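PDB 2XU0: erythrocyte membrane protein 1 from Plasmodium falciparum, which probably binds host cell surface receptors as a rosetting adhesin, represented here by its N-terminal segment and first Duffy-binding-like domain. Local coordinates for residues F145-N150 / L221-K226; R194-I199 / D255-N260; K344-G349 / Y473-T478. The protein carries 10 engineered substitutions. One frame throughout, in Å; residues are numbered along the deposited sequence.

Interaction 1: F145-N150 / L221-K226; sequences FLDNKN and LQVVFK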
loop_
_atom_site.group_PDB
_atom_site.type_symbol
_atom_site.label_atom_id
_atom_site.label_comp_id
_atom_site.label_asym_id
_atom_site.label_seq_id
_atom_site.Cartn_x
_atom_site.Cartn_y
_atom_site.Cartn_z
ATOM N N PHE A 145 9.605 -23.206 -2.344
ATOM C CA PHE A 145 9.651 -24.661 -2.492
ATOM C C PHE A 145 8.904 -25.117 -3.737
ATOM O O PHE A 145 8.091 -26.047 -3.693
ATOM C CB PHE A 145 9.077 -25.316 -1.207
ATOM C CG PHE A 145 9.825 -24.890 0.034
ATOM C CD1 PHE A 145 11.008 -25.522 0.406
ATOM C CD2 PHE A 145 9.372 -23.831 0.809
ATOM C CE1 PHE A 145 11.720 -25.100 1.532
ATOM C CE2 PHE A 145 10.093 -23.399 1.920
ATOM C CZ PHE A 145 11.250 -24.052 2.288
ATOM N N LEU A 146 9.196 -24.452 -4.859
ATOM C CA LEU A 146 8.590 -24.717 -6.153
ATOM C C LEU A 146 9.542 -25.513 -7.042
ATOM O O LEU A 146 9.091 -26.153 -7.992
ATOM C CB LEU A 146 8.210 -23.378 -6.810
ATOM C CG LEU A 146 6.740 -22.876 -6.774
ATOM C CD1 LEU A 146 5.957 -23.372 -5.555
ATOM C CD2 LEU A 146 6.693 -21.357 -6.850
ATOM N N ASP A 147 10.854 -25.467 -6.746
ATOM C CA ASP A 147 11.853 -26.205 -7.509
ATOM C C ASP A 147 11.931 -27.617 -6.920
ATOM O O ASP A 147 12.704 -27.876 -5.991
ATOM C CB ASP A 147 13.218 -25.485 -7.491
ATOM C CG ASP A 147 14.246 -25.973 -8.505
ATOM O OD1 ASP A 147 13.939 -26.928 -9.260
ATOM O OD2 ASP A 147 15.351 -25.395 -8.550
ATOM N N ASN A 148 11.051 -28.498 -7.428
ATOM C CA ASN A 148 10.900 -29.905 -7.046
ATOM C C ASN A 148 10.282 -30.713 -8.192
ATOM O O ASN A 148 9.710 -30.132 -9.119
ATOM C CB ASN A 148 10.078 -30.055 -5.757
ATOM C CG ASN A 148 8.709 -29.432 -5.826
ATOM O OD1 ASN A 148 7.847 -29.847 -6.605
ATOM N ND2 ASN A 148 8.478 -28.429 -5.001
ATOM N N LYS A 149 10.381 -32.054 -8.113
ATOM C CA LYS A 149 9.891 -32.995 -9.126
ATOM C C LYS A 149 8.360 -33.085 -9.199
ATOM O O LYS A 149 7.835 -33.662 -10.150
ATOM C CB LYS A 149 10.512 -34.395 -8.923
ATOM C CG LYS A 149 12.043 -34.438 -8.971
ATOM C CD LYS A 149 12.648 -34.544 -7.569
ATOM C CE LYS A 149 14.154 -34.627 -7.589
ATOM N NZ LYS A 149 14.709 -34.892 -6.234
ATOM N N ASN A 150 7.653 -32.509 -8.213
ATOM C CA ASN A 150 6.190 -32.525 -8.107
ATOM C C ASN A 150 5.476 -31.320 -8.741
ATOM O O ASN A 150 4.349 -31.481 -9.215
ATOM C CB ASN A 150 5.757 -32.675 -6.638
ATOM C CG ASN A 150 6.325 -33.883 -5.911
ATOM O OD1 ASN A 150 6.417 -35.002 -6.445
ATOM N ND2 ASN A 150 6.689 -33.682 -4.650
ATOM N N LEU A 221 9.755 -20.051 -9.370
ATOM C CA LEU A 221 8.767 -19.654 -10.380
ATOM C C LEU A 221 9.292 -19.791 -11.794
ATOM O O LEU A 221 8.568 -20.294 -12.643
ATOM C CB LEU A 221 8.219 -18.238 -10.124
ATOM C CG LEU A 221 7.202 -18.121 -9.012
ATOM C CD1 LEU A 221 7.038 -16.684 -8.567
ATOM C CD2 LEU A 221 5.863 -18.700 -9.434
ATOM N N GLN A 222 10.548 -19.400 -12.051
ATOM C CA GLN A 222 11.113 -19.583 -13.391
ATOM C C GLN A 222 11.316 -21.053 -13.803
ATOM O O GLN A 222 11.162 -21.364 -14.986
ATOM C CB GLN A 222 12.302 -18.656 -13.707
ATOM C CG GLN A 222 13.401 -18.610 -12.676
ATOM C CD GLN A 222 14.239 -17.360 -12.809
ATOM O OE1 GLN A 222 13.829 -16.252 -12.436
ATOM N NE2 GLN A 222 15.457 -17.528 -13.298
ATOM N N VAL A 223 11.517 -21.962 -12.814
ATOM C CA VAL A 223 11.642 -23.412 -13.022
ATOM C C VAL A 223 10.244 -23.971 -13.362
ATOM O O VAL A 223 10.087 -24.644 -14.388
ATOM C CB VAL A 223 12.294 -24.127 -11.797
ATOM C CG1 VAL A 223 12.119 -25.651 -11.868
ATOM C CG2 VAL A 223 13.778 -23.760 -11.661
ATOM N N VAL A 224 9.225 -23.648 -12.530
ATOM C CA VAL A 224 7.831 -24.085 -12.751
ATOM C C VAL A 224 7.316 -23.609 -14.111
ATOM O O VAL A 224 6.723 -24.396 -14.852
ATOM C CB VAL A 224 6.873 -23.682 -11.602
ATOM C CG1 VAL A 224 5.466 -24.231 -11.839
ATOM C CG2 VAL A 224 7.396 -24.171 -10.270
ATOM N N PHE A 225 7.582 -22.339 -14.455
ATOM C CA PHE A 225 7.143 -21.767 -15.729
ATOM C C PHE A 225 7.846 -22.315 -16.977
ATOM O O PHE A 225 7.264 -22.278 -18.064
ATOM C CB PHE A 225 7.078 -20.237 -15.662
ATOM C CG PHE A 225 5.776 -19.692 -15.096
ATOM C CD1 PHE A 225 4.614 -19.673 -15.868
ATOM C CD2 PHE A 225 5.736 -19.117 -13.832
ATOM C CE1 PHE A 225 3.424 -19.139 -15.365
ATOM C CE2 PHE A 225 4.558 -18.535 -13.345
ATOM C CZ PHE A 225 3.409 -18.549 -14.114
ATOM N N LYS A 226 9.070 -22.875 -16.815
ATOM C CA LYS A 226 9.833 -23.534 -17.892
ATOM C C LYS A 226 9.151 -24.896 -18.205
ATOM O O LYS A 226 8.894 -25.213 -19.368
ATOM C CB LYS A 226 11.296 -23.717 -17.460
ATOM C CG LYS A 226 12.220 -24.199 -18.585
ATOM C CD LYS A 226 13.675 -24.217 -18.145
ATOM C CE LYS A 226 14.598 -24.755 -19.209
ATOM N NZ LYS A 226 15.984 -24.921 -18.688
#
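L146 and D147 lay a loop against L221, V223 and V224 of a helix, a loop-on-helix packing contact that is apolar on its inner side and more open at its outer edge. The loop runs between helices 133-136 and 154-175, and the helix is 216-231. L146 does most of the work. Its CD2 branch reaches CD2 of L221, 3.8 Å away, while closer to the backbone L146 CB rests 3.6 Å from CG2 of V224. The two leucines meet at a slant, and the first torsion of L146, at -101°, lies about 40° from the nearest staggered position, which may cost a little strain where CB and CD2 meet V224 and L221. V224 reaches the loop through its CG2 methyl, which the torsion about CA-CB sets opposite the carbonyl carbon; that same methyl of V224, CG2, lies 3.5 Å from the backbone O of L146.

The second residue of the pair behaves differently. The D147 side chain crosses that of V223 at about a right angle, with D147 OD1 3.4 Å from V223 CG1 and OD2 nearer CG2. This is van der Waals contact of a polar group at the more exposed margin of the contact. D147 is also the centre of an inverse gamma turn, closed by a weak bond from N148 N to L146 O (3.1 Å), and L146 and D147 on this bend both meet the helix.

Around this patch, L157 of helix 154-175 packs on L221 and V224, N160 of the same helix touches L146, and R253 of helix 249-268 meets L221. The contact thus illustrates how, in the largely helical Duffy-binding-like fold, a connecting loop is packed on the bundle chiefly through a leucine directed at the helix.

Interaction 2: R194-I199 / D255-N260; sequences RSFADI and DWWTIN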
loop_
_atom_site.group_PDB
_atom_site.type_symbol
_atom_site.label_atom_id
_atom_site.label_comp_id
_atom_site.label_asym_id
_atom_site.label_seq_id
_atom_site.Cartn_x
_atom_site.Cartn_y
_atom_site.Cartn_z
ATOM N N ARG A 194 -4.308 -4.664 -2.226
ATOM C CA ARG A 194 -2.891 -4.308 -2.281
ATOM C C ARG A 194 -1.999 -5.524 -2.267
ATOM O O ARG A 194 -1.021 -5.542 -2.999
ATOM C CB ARG A 194 -2.525 -3.338 -1.172
ATOM C CG ARG A 194 -3.148 -1.986 -1.372
ATOM C CD ARG A 194 -2.777 -1.162 -0.191
ATOM N NE ARG A 194 -3.203 0.216 -0.350
ATOM C CZ ARG A 194 -3.674 0.949 0.642
ATOM N NH1 ARG A 194 -3.795 0.430 1.856
ATOM N NH2 ARG A 194 -4.025 2.202 0.435
ATOM N N SER A 195 -2.347 -6.560 -1.459
ATOM C CA SER A 195 -1.604 -7.814 -1.401
ATOM C C SER A 195 -1.823 -8.615 -2.659
ATOM O O SER A 195 -0.894 -9.218 -3.165
ATOM C CB SER A 195 -1.997 -8.624 -0.160
ATOM O OG SER A 195 -1.314 -8.082 0.954
ATOM N N PHE A 196 -3.074 -8.650 -3.156
ATOM C CA PHE A 196 -3.448 -9.334 -4.404
ATOM C C PHE A 196 -2.566 -8.815 -5.534
ATOM O O PHE A 196 -2.048 -9.604 -6.349
ATOM C CB PHE A 196 -4.902 -8.999 -4.740
ATOM C CG PHE A 196 -5.452 -9.586 -6.014
ATOM C CD1 PHE A 196 -5.581 -10.963 -6.166
ATOM C CD2 PHE A 196 -5.980 -8.762 -7.002
ATOM C CE1 PHE A 196 -6.224 -11.505 -7.297
ATOM C CE2 PHE A 196 -6.600 -9.296 -8.141
ATOM C CZ PHE A 196 -6.688 -10.661 -8.298
ATOM N N ALA A 197 -2.413 -7.487 -5.585
ATOM C CA ALA A 197 -1.561 -6.812 -6.600
ATOM C C ALA A 197 -0.058 -7.179 -6.454
ATOM O O ALA A 197 0.592 -7.477 -7.454
ATOM C CB ALA A 197 -1.760 -5.308 -6.534
ATOM N N ASP A 198 0.459 -7.236 -5.217
ATOM C CA ASP A 198 1.845 -7.650 -4.979
ATOM C C ASP A 198 2.057 -9.122 -5.376
ATOM O O ASP A 198 3.084 -9.442 -5.974
ATOM C CB ASP A 198 2.278 -7.392 -3.510
ATOM C CG ASP A 198 2.617 -5.941 -3.181
ATOM O OD1 ASP A 198 2.887 -5.159 -4.120
ATOM O OD2 ASP A 198 2.630 -5.593 -1.988
ATOM N N ILE A 199 1.066 -10.013 -5.074
ATOM C CA ILE A 199 1.113 -11.440 -5.441
ATOM C C ILE A 199 1.172 -11.594 -6.934
ATOM O O ILE A 199 1.983 -12.374 -7.448
ATOM C CB ILE A 199 -0.024 -12.284 -4.779
ATOM C CG1 ILE A 199 0.270 -12.444 -3.245
ATOM C CG2 ILE A 199 -0.114 -13.664 -5.457
ATOM C CD1 ILE A 199 -1.001 -12.793 -2.307
ATOM N N ASP A 255 -0.144 -13.917 -18.815
ATOM C CA ASP A 255 -1.384 -14.580 -19.221
ATOM C C ASP A 255 -1.794 -15.575 -18.175
ATOM O O ASP A 255 -2.969 -15.645 -17.849
ATOM C CB ASP A 255 -1.219 -15.251 -20.590
ATOM C CG ASP A 255 -1.153 -14.234 -21.707
ATOM O OD1 ASP A 255 -1.228 -13.009 -21.407
ATOM O OD2 ASP A 255 -1.099 -14.648 -22.877
ATOM N N TRP A 256 -0.831 -16.283 -17.574
ATOM C CA TRP A 256 -1.173 -17.181 -16.492
ATOM C C TRP A 256 -1.877 -16.387 -15.392
ATOM O O TRP A 256 -2.920 -16.818 -14.918
ATOM C CB TRP A 256 0.065 -17.907 -15.941
ATOM C CG TRP A 256 -0.304 -19.037 -15.019
ATOM C CD1 TRP A 256 -0.582 -20.322 -15.375
ATOM C CD2 TRP A 256 -0.560 -18.945 -13.609
ATOM N NE1 TRP A 256 -0.935 -21.057 -14.264
ATOM C CE2 TRP A 256 -0.938 -20.234 -13.166
ATOM C CE3 TRP A 256 -0.498 -17.896 -12.668
ATOM C CZ2 TRP A 256 -1.248 -20.509 -11.827
ATOM C CZ3 TRP A 256 -0.782 -18.175 -11.337
ATOM C CH2 TRP A 256 -1.174 -19.463 -10.931
ATOM N N TRP A 257 -1.325 -15.209 -15.006
ATOM C CA TRP A 257 -1.929 -14.392 -13.961
ATOM C C TRP A 257 -3.344 -13.994 -14.344
ATOM O O TRP A 257 -4.288 -14.234 -13.595
ATOM C CB TRP A 257 -1.082 -13.143 -13.638
ATOM C CG TRP A 257 -1.746 -12.274 -12.599
ATOM C CD1 TRP A 257 -2.492 -11.155 -12.829
ATOM C CD2 TRP A 257 -1.956 -12.618 -11.220
ATOM N NE1 TRP A 257 -3.039 -10.696 -11.648
ATOM C CE2 TRP A 257 -2.784 -11.614 -10.658
ATOM C CE3 TRP A 257 -1.499 -13.666 -10.394
ATOM C CZ2 TRP A 257 -3.094 -11.580 -9.299
ATOM C CZ3 TRP A 257 -1.812 -13.636 -9.043
ATOM C CH2 TRP A 257 -2.616 -12.614 -8.510
ATOM N N THR A 258 -3.476 -13.370 -15.510
ATOM C CA THR A 258 -4.741 -12.906 -16.054
ATOM C C THR A 258 -5.795 -13.997 -16.069
ATOM O O THR A 258 -6.937 -13.730 -15.700
ATOM C CB THR A 258 -4.495 -12.287 -17.424
ATOM O OG1 THR A 258 -3.589 -11.196 -17.236
ATOM C CG2 THR A 258 -5.779 -11.775 -18.075
ATOM N N ILE A 259 -5.396 -15.222 -16.457
ATOM C CA ILE A 259 -6.292 -16.361 -16.554
ATOM C C ILE A 259 -6.749 -16.874 -15.195
ATOM O O ILE A 259 -7.929 -17.191 -15.031
ATOM C CB ILE A 259 -5.698 -17.460 -17.483
ATOM C CG1 ILE A 259 -5.798 -17.025 -18.972
ATOM C CG2 ILE A 259 -6.394 -18.823 -17.278
ATOM C CD1 ILE A 259 -4.644 -17.587 -19.877
ATOM N N ASN A 260 -5.844 -16.905 -14.208
ATOM C CA ASN A 260 -6.170 -17.451 -12.899
ATOM C C ASN A 260 -6.476 -16.446 -11.824
ATOM O O ASN A 260 -6.776 -16.859 -10.705
ATOM C CB ASN A 260 -5.050 -18.403 -12.451
ATOM C CG ASN A 260 -4.911 -19.601 -13.356
ATOM O OD1 ASN A 260 -5.669 -20.561 -13.262
ATOM N ND2 ASN A 260 -4.020 -19.520 -14.317
#
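W257, F196 and I199 make up this helix-to-helix contact inside the helical bundle of the Duffy-binding-like domain, where helix 249-268 faces helix 186-204. All three are buried, and the tryptophan contributes the most surface. The CA atoms nearest each other, those of I199 and W257, are 9.5 Å apart, so the backbones of the two segments are not in close contact, and the indole bridges them.

W257 extends from its helix with CG anti to the backbone N (chi1 178°), which sends the outer end of the benzo ring toward the other helix. There CZ2 of W257 lies over one face of the F196 ring, displaced toward its rim, and comes 3.7 Å from F196 CE1. The pair is neither a stack nor a T: the ring planes are inclined by 52° and the centroid of the F196 ring is 5.3 Å from that of the six-membered ring of W257. The backbone joins in as well, since F196 O also lies 3.7 Å from W257 CZ2. On the far side of CH2, W257 CZ3 is met by the CG2 methyl of I199 at 4.0 Å, the isoleucine side chain crossing the tryptophan at about a right angle.

Other parts of the bundle close in on the same residues. F196 also touches R261 and L268 of helix 249-268, and T304 and D307 from a loop. The polar end of the indole is satisfied in the same region, for W257 NE1 is hydrogen-bonded to OD2 of D307. Between the two carbons that meet the phenylalanine and the isoleucine, W257 CH2 touches both neighbours: it lies 4.1 Å from I199 CG2, and the same CH2 of W257 is 3.7 Å from F196 O.

Interaction 3: K344-G349 / Y473-T478; sequences KKYCSG and YGVTCT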
loop_
_atom_site.group_PDB
_atom_site.type_symbol
_atom_site.label_atom_id
_atom_site.label_comp_id
_atom_site.label_asym_id
_atom_site.label_seq_id
_atom_site.Cartn_x
_atom_site.Cartn_y
_atom_site.Cartn_z
ATOM N N LYS A 344 -5.831 21.517 33.059
ATOM C CA LYS A 344 -4.888 22.645 33.139
ATOM C C LYS A 344 -3.448 22.371 32.644
ATOM O O LYS A 344 -2.508 23.046 33.068
ATOM C CB LYS A 344 -4.917 23.297 34.552
ATOM C CG LYS A 344 -6.265 23.935 34.912
ATOM C CD LYS A 344 -6.283 24.547 36.314
ATOM C CE LYS A 344 -5.744 25.962 36.368
ATOM N NZ LYS A 344 -5.824 26.535 37.736
ATOM N N LYS A 345 -3.285 21.392 31.742
ATOM C CA LYS A 345 -1.999 21.031 31.146
ATOM C C LYS A 345 -1.839 21.733 29.799
ATOM O O LYS A 345 -2.651 21.538 28.885
ATOM C CB LYS A 345 -1.884 19.510 30.967
ATOM C CG LYS A 345 -0.559 19.042 30.362
ATOM C CD LYS A 345 -0.616 17.576 29.832
ATOM C CE LYS A 345 -0.787 16.499 30.891
ATOM N NZ LYS A 345 0.226 16.611 31.977
ATOM N N TYR A 346 -0.774 22.525 29.687
ATOM C CA TYR A 346 -0.383 23.261 28.490
ATOM C C TYR A 346 1.129 23.414 28.545
ATOM O O TYR A 346 1.675 24.322 29.192
ATOM C CB TYR A 346 -1.101 24.618 28.384
ATOM C CG TYR A 346 -1.203 25.204 26.985
ATOM C CD1 TYR A 346 -2.424 25.637 26.478
ATOM C CD2 TYR A 346 -0.061 25.424 26.211
ATOM C CE1 TYR A 346 -2.517 26.231 25.216
ATOM C CE2 TYR A 346 -0.144 26.000 24.942
ATOM C CZ TYR A 346 -1.374 26.411 24.450
ATOM O OH TYR A 346 -1.465 26.980 23.196
ATOM N N CYS A 347 1.798 22.488 27.861
ATOM C CA CYS A 347 3.246 22.414 27.782
ATOM C C CYS A 347 3.727 22.904 26.407
ATOM O O CYS A 347 2.921 23.099 25.482
ATOM C CB CYS A 347 3.677 20.973 28.037
ATOM S SG CYS A 347 2.998 20.255 29.562
ATOM N N SER A 348 5.047 23.062 26.273
ATOM C CA SER A 348 5.716 23.404 25.022
ATOM C C SER A 348 6.661 22.235 24.672
ATOM O O SER A 348 6.938 21.385 25.540
ATOM C CB SER A 348 6.516 24.689 25.186
ATOM O OG SER A 348 7.763 24.491 25.830
ATOM N N GLY A 349 7.173 22.233 23.436
ATOM C CA GLY A 349 8.128 21.239 22.956
ATOM C C GLY A 349 9.429 21.248 23.738
ATOM O O GLY A 349 10.123 20.226 23.776
ATOM N N TYR A 473 3.357 35.463 26.221
ATOM C CA TYR A 473 2.971 36.011 27.536
ATOM C C TYR A 473 2.354 34.962 28.480
ATOM O O TYR A 473 1.825 35.316 29.541
ATOM C CB TYR A 473 2.031 37.227 27.340
ATOM C CG TYR A 473 2.475 38.128 26.207
ATOM C CD1 TYR A 473 1.768 38.173 25.008
ATOM C CD2 TYR A 473 3.669 38.845 26.288
ATOM C CE1 TYR A 473 2.206 38.958 23.938
ATOM C CE2 TYR A 473 4.122 39.620 25.223
ATOM C CZ TYR A 473 3.387 39.679 24.052
ATOM O OH TYR A 473 3.856 40.446 23.012
ATOM N N GLY A 474 2.464 33.690 28.090
ATOM C CA GLY A 474 1.927 32.555 28.828
ATOM C C GLY A 474 0.465 32.272 28.554
ATOM O O GLY A 474 -0.159 32.920 27.703
ATOM N N VAL A 475 -0.081 31.263 29.257
ATOM C CA VAL A 475 -1.487 30.855 29.143
ATOM C C VAL A 475 -2.175 30.801 30.511
ATOM O O VAL A 475 -1.534 30.498 31.516
ATOM C CB VAL A 475 -1.758 29.564 28.301
ATOM C CG1 VAL A 475 -1.209 29.674 26.881
ATOM C CG2 VAL A 475 -1.240 28.304 28.987
ATOM N N THR A 476 -3.480 31.110 30.537
ATOM C CA THR A 476 -4.320 31.040 31.727
ATOM C C THR A 476 -5.426 30.049 31.444
ATOM O O THR A 476 -6.186 30.199 30.480
ATOM C CB THR A 476 -4.816 32.427 32.185
ATOM O OG1 THR A 476 -3.683 33.228 32.510
ATOM C CG2 THR A 476 -5.729 32.350 33.406
ATOM N N CYS A 477 -5.469 29.009 32.263
ATOM C CA CYS A 477 -6.465 27.964 32.167
ATOM C C CYS A 477 -7.479 28.193 33.285
ATOM O O CYS A 477 -7.101 28.336 34.454
ATOM C CB CYS A 477 -5.810 26.584 32.240
ATOM S SG CYS A 477 -4.533 26.303 30.973
ATOM N N THR A 478 -8.755 28.334 32.897
ATOM C CA THR A 478 -9.874 28.585 33.810
ATOM C C THR A 478 -10.412 27.264 34.382
ATOM O O THR A 478 -9.969 26.183 33.972
ATOM C CB THR A 478 -10.979 29.411 33.106
ATOM O OG1 THR A 478 -11.488 28.694 31.976
ATOM C CG2 THR A 478 -10.504 30.797 32.684
#
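Y346 and V475 form the aromatic part of a contact between two short beta hairpins, 339-340/345-346 and 475-477/483-485, in the disulfide-rich end of the chain. Here the valine sits over one face of the phenol ring in a CH-pi contact: V475 CG1 is 4.0 Å from the centroid of the Y346 ring and only 10° off the ring normal. The other methyl of V475, CG2, packs nearer the root of the side chain, 3.7 Å from Y346 CG. Both branches are therefore spread along the tyrosine, one over the ring centre and one beside its attachment.

A second part joins K344 to C477, and it is the aliphatic stretch of the lysine that touches: K344 CG lies 3.8 Å from C477 CB. K344 and K345 together sit opposite D340, as in a G1 beta bulge, and the positive phi of K344 (56°) is the left-handed first position that marks this class of bulge.

Further out, C354 makes backbone hydrogen bonds with both Y346 and V475, tying the two strands through a third piece of chain, while C483 and H485 also touch Y346. C477 is held by its disulfide to C483 across its own hairpin, and C347 by one to C370. The side chain of K344 bends at its third torsion, and K344 CE ends up 3.3 Å from C477 O.

In the fold
Interactions 1 and 2 belong to one helical bundle, within the same Duffy-binding-like region of the chain, and they meet directly: F225 CE1 lies 3.6 Å from W256 CB, and the two rings pack edge-to-face. Helix 249-268 supplies half of interaction 2 and also touches residues of interaction 1. Their settings differ, for 194-199/255-260 is wholly buried and largely aromatic, whereas 145-150/221-226 grades from buried leucines to an exposed aspartate. Interaction 3 stands apart on the opposite side of the chain's centre, its own centre about 55 Å from that of interaction 2. Its two segments are strand and loop, with no helix, and disulfides frame a methyl-on-ring packing beside an exposed lysine.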